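Oxidase/hydroxylase (Streptomyces hygroscopicus subsp. hygroscopicus, PDB 4XCB) catalyses an oxidative cyclization in orthosomycin biosynthesis, probably as a 2-oxoglutarate-dependent oxygenase, and binds nickel, 2-oxoglutarate and hygromycin B here. Local coordinates at the interface of chains A and B and the interface of chains A and C. Sequence-based numbering; all coordinates share one arbitrary frame. Chains: chain A/B/C, oxidase/hydroxylase.

Contacts 1 and 2 belong to one two-fold interface, between chains A and B, and the centres of their C-alpha atoms lie about 21 Å apart. Both use helix 9-18: chain A supplies it in contact 1 and chain B in contact 2, so by symmetry each helix meets both the region around residue 160 and the 166-168 loop of its partner. Contact 3, its C-alpha centre about 33 Å from that of contact 1 and 27 Å from that of contact 2, joins A to C through a different two-fold surface. Two interfaces could thus build the deposited four-chain assembly, though the structure alone does not show the form in solution.

Contact 1: the interface of chains A and B. Residues chain A 14, 17-18, 158; chain B 160, 187-189.
The side-chain oxygen OE1 of B:Gln160 is held by two waters that tie it to the end of helix 9-18 in chain A, in a water-mediated patch of a two-fold interface between copies of this phytanoyl-CoA dioxygenase (PhyH) family protein, one that may pair the chains biologically. Water 1, 2.7 Å from B:Gln160 OE1, also meets the carbonyl O of A:Thr18, and water 3 passes from OE1 to the carbonyl O of A:Thr17. A glutamine suits this place because its chain, extended with chi2 -173°, carries an amide out to the last carbonyls of a helix. A:Tyr158 comes from the opposite direction, its ring 22° from the amide plane and its hydroxyl OH 3.6 Å from B:Gln160 NE2, a contact rather than a bond. Water 2 is gripped from three sides: by the hydroxyl A:Thr17 OG1, by B:Gln160 O and by B:Thr189 OG1, the last at 2.6 Å. Threonine serves two purposes. The hydroxyl OG1 of A:Thr18 bonds back to A:Ile14 O at 2.7 Å, approaching 40° above the carbonyl plane, and this leaves its methyl CG2 facing B:Thr189 CG2 at 3.7 Å. Farther out, A:Ile14 lays CG2 obliquely against the same B:Thr189 methyl, while its CD1 sits 4.3 Å from B:Pro188 CG.

Contact 2: the interface of chains A and B. Residues chain A 166-168; chain B 9, 12-13, 129, 132.
A:Asn166 lays its side chain over one face of the B:Tyr129 ring, the amide and ring planes only 5° apart, with CB of the asparagine 3.5 Å from the ring centroid in a CH-pi contact. A flat amide suits this stack, since a thin planar group can lie parallel to the ring at packing distance. The same tyrosine turns its CE2 edge onto a face of A:Phe167, an edge-to-face pair with planes at 84° and 3.7 Å between B:Tyr129 CE2 and A:Phe167 CE1. A chi1 of 170° sends the B:Tyr129 ring out toward chain A, where one face takes A:Asn166 and the CE2 edge takes A:Phe167. A:Phe167 plugs a site between strand 128-130, B:Gly132 and helix 9-18 of chain B, within the two-fold A-B interface; on its other side the helix brings up B:Leu12, whose CB is 3.9 Å from A:Phe167 CE2. The carbonyl O of B:Gly132 meets the phenylalanine edge in plane, 3.7 Å from CE1. Packing is looser around A:Pro168, where poorly ordered B:Arg9 approaches no nearer than 4.2 Å, NH2 to CD. The polar flank of the stack is wet, for water 4 links A:Asn166 O, at 2.7 Å, to the phenol oxygen B:Tyr129 OH. Beyond the plug, the ring of B:Tyr13 presents its edge to A:Phe167 O, which lies in the ring plane 3.4 Å from CE1.

Contact 3: the interface of chains A and C. Residues chain A 238, 241, 247-249, 251; chain C 87, 230-231.
A:Leu238 and C:Thr230 reach toward each other tip to tip, the leucine methyl CD2 lying 3.7 Å from C:Thr230 CB. Alongside, A:Ala248 sets its CB against one face of the C:Arg87 guanidinium, near the rim and 3.5 Å from CZ; a small methyl suits the place, since it takes little room between the flat group and the backbone. C:Arg87 stretches from strand 86-96, and its chain, anti at chi1 (-167°) and extended on through NE, carries the guanidinium to that methyl. A leucine here would probably leave A:Ala248 CB without its flat cover and open a gap beside the loop. Further out the contact turns polar, and C:Thr230 bonds twice to one glycine. A:Gly249 N donates to the carbonyl O of C:Thr230 at 3.0 Å, nearly straight at the hydrogen (162°) though well above the carbonyl plane. In return the hydroxyl C:Thr230 OG1 donates to A:Gly249 O at 2.8 Å. Glycine fits because its backbone, at phi 148°, takes a shape costly for residues with side chains. At the rim, water 5 joins C:Thr230 OG1, 2.8 Å away, to A:Val251 N. In the deposited assembly the contact joins chain C to a loop of chain A whose neighbours A:Tyr250 and A:Asp252 line the hygromycin B pocket, so pairing of the chains may help steady that wall of the hygromycin B site.

Contact 1: the interface of chains A and B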
loop_
_atom_site.group_PDB
_atom_site.type_symbol
_atom_site.label_atom_id
_atom_site.label_comp_id
_atom_site.label_asym_id
_atom_site.label_seq_id
_atom_site.Cartn_x
_atom_site.Cartn_y
_atom_site.Cartn_z
ATOM N N ILE A 14 -1.816 -15.359 11.555
ATOM C CA ILE A 14 -3.124 -15.117 12.136
ATOM C C ILE A 14 -3.285 -13.666 12.597
ATOM O O ILE A 14 -4.318 -13.056 12.347
ATOM C CB ILE A 14 -3.371 -16.099 13.296
ATOM C CG1 ILE A 14 -3.448 -17.513 12.717
ATOM C CG2 ILE A 14 -4.640 -15.753 14.056
ATOM C CD1 ILE A 14 -3.517 -18.603 13.755
ATOM N N THR A 17 -3.691 -11.530 9.477
ATOM C CA THR A 17 -4.885 -11.707 8.664
ATOM C C THR A 17 -6.177 -11.384 9.404
ATOM O O THR A 17 -7.183 -11.060 8.769
ATOM C CB THR A 17 -4.982 -13.140 8.111
ATOM O OG1 THR A 17 -4.805 -14.093 9.166
ATOM C CG2 THR A 17 -3.925 -13.356 7.037
ATOM N N THR A 18 -6.167 -11.463 10.733
ATOM C CA THR A 18 -7.391 -11.266 11.505
ATOM C C THR A 18 -7.384 -10.026 12.398
ATOM O O THR A 18 -8.433 -9.581 12.869
ATOM C CB THR A 18 -7.675 -12.488 12.404
ATOM O OG1 THR A 18 -6.738 -12.511 13.494
ATOM C CG2 THR A 18 -7.575 -13.782 11.606
ATOM N N TYR A 158 -15.774 -8.958 16.906
ATOM C CA TYR A 158 -15.059 -8.146 15.938
ATOM C C TYR A 158 -15.658 -8.313 14.547
ATOM O O TYR A 158 -16.259 -9.352 14.222
ATOM C CB TYR A 158 -13.573 -8.527 15.906
ATOM C CG TYR A 158 -13.367 -9.933 15.415
ATOM C CD1 TYR A 158 -13.586 -11.020 16.261
ATOM C CD2 TYR A 158 -13.029 -10.192 14.090
ATOM C CE1 TYR A 158 -13.441 -12.312 15.815
ATOM C CE2 TYR A 158 -12.874 -11.489 13.636
ATOM C CZ TYR A 158 -13.087 -12.545 14.507
ATOM O OH TYR A 158 -12.943 -13.840 14.079
ATOM N N GLN B 160 -9.655 -17.007 6.738
ATOM C CA GLN B 160 -10.045 -15.624 6.988
ATOM C C GLN B 160 -8.917 -14.632 6.709
ATOM O O GLN B 160 -7.814 -14.805 7.205
ATOM C CB GLN B 160 -10.504 -15.461 8.432
ATOM C CG GLN B 160 -10.898 -14.047 8.762
ATOM C CD GLN B 160 -11.195 -13.833 10.237
ATOM O OE1 GLN B 160 -10.921 -12.768 10.781
ATOM N NE2 GLN B 160 -11.769 -14.842 10.882
ATOM N N PHE B 187 -8.422 -25.511 10.848
ATOM C CA PHE B 187 -7.443 -24.451 11.096
ATOM C C PHE B 187 -8.194 -23.354 11.841
ATOM O O PHE B 187 -9.376 -23.157 11.584
ATOM C CB PHE B 187 -6.837 -23.961 9.775
ATOM C CG PHE B 187 -5.706 -22.989 9.939
ATOM C CD1 PHE B 187 -5.910 -21.632 9.742
ATOM C CD2 PHE B 187 -4.438 -23.430 10.272
ATOM C CE1 PHE B 187 -4.863 -20.729 9.897
ATOM C CE2 PHE B 187 -3.393 -22.532 10.421
ATOM C CZ PHE B 187 -3.610 -21.183 10.230
ATOM N N PRO B 188 -7.529 -22.644 12.784
ATOM C CA PRO B 188 -8.255 -21.711 13.660
ATOM C C PRO B 188 -9.059 -20.650 12.919
ATOM O O PRO B 188 -10.087 -20.204 13.428
ATOM C CB PRO B 188 -7.136 -21.054 14.475
ATOM C CG PRO B 188 -6.032 -22.028 14.460
ATOM C CD PRO B 188 -6.101 -22.713 13.130
ATOM N N THR B 189 -8.616 -20.274 11.722
ATOM C CA THR B 189 -9.286 -19.220 10.978
ATOM C C THR B 189 -9.958 -19.715 9.697
ATOM O O THR B 189 -10.362 -18.919 8.848
ATOM C CB THR B 189 -8.299 -18.110 10.621
ATOM O OG1 THR B 189 -7.204 -18.665 9.877
ATOM C CG2 THR B 189 -7.753 -17.500 11.910
HETATM O O HOH W 1 -10.709 -10.167 11.375
HETATM O O HOH W 2 -6.284 -16.406 8.844
HETATM O O HOH W 3 -9.901 -11.043 8.518
#

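Contact 2: the interface of chains A and B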
loop_
_atom_site.group_PDB
_atom_site.type_symbol
_atom_site.label_atom_id
_atom_site.label_comp_id
_atom_site.label_asym_id
_atom_site.label_seq_id
_atom_site.Cartn_x
_atom_site.Cartn_y
_atom_site.Cartn_z
ATOM N N ASN A 166 -11.199 -0.848 3.517
ATOM C CA ASN A 166 -11.014 0.363 2.707
ATOM C C ASN A 166 -12.258 1.246 2.648
ATOM O O ASN A 166 -12.191 2.388 2.192
ATOM C CB ASN A 166 -10.600 0.010 1.282
ATOM C CG ASN A 166 -9.193 -0.516 1.197
ATOM O OD1 ASN A 166 -8.230 0.188 1.536
ATOM N ND2 ASN A 166 -9.050 -1.741 0.704
ATOM N N PHE A 167 -13.393 0.723 3.106
ATOM C CA PHE A 167 -14.639 1.476 3.122
ATOM C C PHE A 167 -15.086 1.707 4.558
ATOM O O PHE A 167 -14.806 0.880 5.422
ATOM C CB PHE A 167 -15.761 0.736 2.382
ATOM C CG PHE A 167 -15.484 0.454 0.924
ATOM C CD1 PHE A 167 -15.611 1.461 -0.031
ATOM C CD2 PHE A 167 -15.122 -0.809 0.511
ATOM C CE1 PHE A 167 -15.384 1.194 -1.367
ATOM C CE2 PHE A 167 -14.891 -1.083 -0.830
ATOM C CZ PHE A 167 -15.019 -0.072 -1.765
ATOM N N PRO A 168 -15.806 2.808 4.813
ATOM C CA PRO A 168 -16.383 3.023 6.142
ATOM C C PRO A 168 -17.669 2.227 6.323
ATOM O O PRO A 168 -18.380 1.956 5.345
ATOM C CB PRO A 168 -16.654 4.526 6.168
ATOM C CG PRO A 168 -16.960 4.834 4.727
ATOM C CD PRO A 168 -16.016 3.974 3.934
ATOM N N ARG B 9 -23.295 -0.462 -0.521
ATOM C CA ARG B 9 -22.184 -0.067 0.349
ATOM C C ARG B 9 -21.740 -1.243 1.212
ATOM O O ARG B 9 -20.548 -1.558 1.304
ATOM C CB ARG B 9 -22.582 1.108 1.243
ATOM C CG ARG B 9 -22.970 2.365 0.489
ATOM C CD ARG B 9 -21.857 2.786 -0.445
ATOM N NE ARG B 9 -20.669 3.198 0.296
ATOM C CZ ARG B 9 -19.467 3.367 -0.247
ATOM N NH1 ARG B 9 -19.286 3.152 -1.546
ATOM N NH2 ARG B 9 -18.444 3.750 0.513
ATOM N N LEU B 12 -19.970 -4.074 -0.800
ATOM C CA LEU B 12 -18.592 -3.752 -1.156
ATOM C C LEU B 12 -17.692 -3.842 0.064
ATOM O O LEU B 12 -16.562 -4.324 -0.021
ATOM C CB LEU B 12 -18.500 -2.353 -1.760
ATOM C CG LEU B 12 -18.911 -2.270 -3.227
ATOM C CD1 LEU B 12 -18.880 -0.826 -3.705
ATOM C CD2 LEU B 12 -18.002 -3.146 -4.070
ATOM N N TYR B 13 -18.215 -3.394 1.195
ATOM C CA TYR B 13 -17.493 -3.511 2.457
ATOM C C TYR B 13 -17.226 -4.985 2.748
ATOM O O TYR B 13 -16.123 -5.377 3.124
ATOM C CB TYR B 13 -18.268 -2.886 3.613
ATOM C CG TYR B 13 -17.519 -3.018 4.928
ATOM C CD1 TYR B 13 -16.668 -2.015 5.358
ATOM C CD2 TYR B 13 -17.641 -4.161 5.723
ATOM C CE1 TYR B 13 -15.962 -2.132 6.534
ATOM C CE2 TYR B 13 -16.932 -4.287 6.905
ATOM C CZ TYR B 13 -16.097 -3.261 7.308
ATOM O OH TYR B 13 -15.382 -3.371 8.477
ATOM N N TYR B 129 -6.913 -0.877 -4.078
ATOM C CA TYR B 129 -8.037 0.009 -3.816
ATOM C C TYR B 129 -7.592 1.441 -4.074
ATOM O O TYR B 129 -6.511 1.837 -3.628
ATOM C CB TYR B 129 -8.518 -0.119 -2.370
ATOM C CG TYR B 129 -9.515 0.943 -1.969
ATOM C CD1 TYR B 129 -9.105 2.132 -1.355
ATOM C CD2 TYR B 129 -10.870 0.774 -2.226
ATOM C CE1 TYR B 129 -10.025 3.098 -0.992
ATOM C CE2 TYR B 129 -11.787 1.740 -1.880
ATOM C CZ TYR B 129 -11.366 2.898 -1.261
ATOM O OH TYR B 129 -12.279 3.863 -0.917
ATOM N N GLY B 132 -12.261 5.069 -3.791
ATOM C CA GLY B 132 -13.625 4.571 -3.692
ATOM C C GLY B 132 -13.923 3.341 -4.521
ATOM O O GLY B 132 -15.083 2.901 -4.582
HETATM O O HOH W 4 -13.727 4.531 1.571
#

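Contact 3: the interface of chains A and C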
loop_
_atom_site.group_PDB
_atom_site.type_symbol
_atom_site.label_atom_id
_atom_site.label_comp_id
_atom_site.label_asym_id
_atom_site.label_seq_id
_atom_site.Cartn_x
_atom_site.Cartn_y
_atom_site.Cartn_z
ATOM N N LEU A 238 -9.298 13.251 23.215
ATOM C CA LEU A 238 -9.270 14.631 22.745
ATOM C C LEU A 238 -10.384 14.829 21.726
ATOM O O LEU A 238 -10.508 14.057 20.770
ATOM C CB LEU A 238 -7.907 14.966 22.145
ATOM C CG LEU A 238 -7.697 16.391 21.645
ATOM C CD1 LEU A 238 -7.687 17.363 22.819
ATOM C CD2 LEU A 238 -6.397 16.496 20.881
ATOM N N GLU A 241 -8.507 19.331 17.840
ATOM C CA GLU A 241 -7.248 20.062 17.962
ATOM C C GLU A 241 -7.520 21.335 18.746
ATOM O O GLU A 241 -8.633 21.863 18.711
ATOM C CB GLU A 241 -6.651 20.386 16.591
ATOM C CG GLU A 241 -7.200 21.648 15.959
ATOM C CD GLU A 241 -6.658 21.904 14.570
ATOM O OE1 GLU A 241 -6.159 20.952 13.928
ATOM O OE2 GLU A 241 -6.731 23.066 14.120
ATOM N N GLY A 247 -2.403 21.048 21.953
ATOM C CA GLY A 247 -3.186 20.014 22.601
ATOM C C GLY A 247 -2.811 18.629 22.118
ATOM O O GLY A 247 -2.744 18.381 20.918
ATOM N N ALA A 248 -2.560 17.731 23.064
ATOM C CA ALA A 248 -2.214 16.357 22.741
ATOM C C ALA A 248 -3.372 15.425 23.034
ATOM O O ALA A 248 -4.169 15.685 23.919
ATOM C CB ALA A 248 -0.986 15.929 23.521
ATOM N N GLY A 249 -3.456 14.353 22.269
ATOM C CA GLY A 249 -4.419 13.311 22.539
ATOM C C GLY A 249 -4.902 12.650 21.276
ATOM O O GLY A 249 -4.418 12.904 20.172
ATOM N N VAL A 251 -8.053 11.693 18.799
ATOM C CA VAL A 251 -9.386 12.045 18.322
ATOM C C VAL A 251 -9.941 10.896 17.505
ATOM O O VAL A 251 -9.509 10.655 16.377
ATOM C CB VAL A 251 -9.375 13.333 17.463
ATOM C CG1 VAL A 251 -10.796 13.688 17.027
ATOM C CG2 VAL A 251 -8.736 14.491 18.221
ATOM N N ARG C 87 -1.047 19.171 15.537
ATOM C CA ARG C 87 -0.237 19.631 16.659
ATOM C C ARG C 87 1.059 20.219 16.121
ATOM O O ARG C 87 1.630 19.714 15.152
ATOM C CB ARG C 87 0.063 18.485 17.623
ATOM C CG ARG C 87 0.614 18.938 18.945
ATOM C CD ARG C 87 0.987 17.760 19.823
ATOM N NE ARG C 87 1.317 18.281 21.135
ATOM C CZ ARG C 87 1.815 17.584 22.142
ATOM N NH1 ARG C 87 2.031 16.287 22.020
ATOM N NH2 ARG C 87 2.069 18.204 23.291
ATOM N N THR C 230 -2.255 15.146 16.553
ATOM C CA THR C 230 -2.308 15.448 17.971
ATOM C C THR C 230 -1.759 14.376 18.899
ATOM O O THR C 230 -1.447 14.679 20.058
ATOM C CB THR C 230 -3.741 15.740 18.415
ATOM O OG1 THR C 230 -4.594 14.644 18.040
ATOM C CG2 THR C 230 -4.215 17.021 17.754
ATOM N N PHE C 231 -1.638 13.139 18.422
ATOM C CA PHE C 231 -1.138 12.081 19.291
ATOM C C PHE C 231 0.367 11.886 19.158
ATOM O O PHE C 231 0.923 10.996 19.788
ATOM C CB PHE C 231 -1.856 10.755 19.016
ATOM C CG PHE C 231 -1.942 10.414 17.565
ATOM C CD1 PHE C 231 -3.042 10.809 16.813
ATOM C CD2 PHE C 231 -0.925 9.708 16.943
ATOM C CE1 PHE C 231 -3.117 10.502 15.469
ATOM C CE2 PHE C 231 -1.002 9.413 15.606
ATOM C CZ PHE C 231 -2.083 9.821 14.873
HETATM O O HOH W 5 -6.091 12.557 17.024
#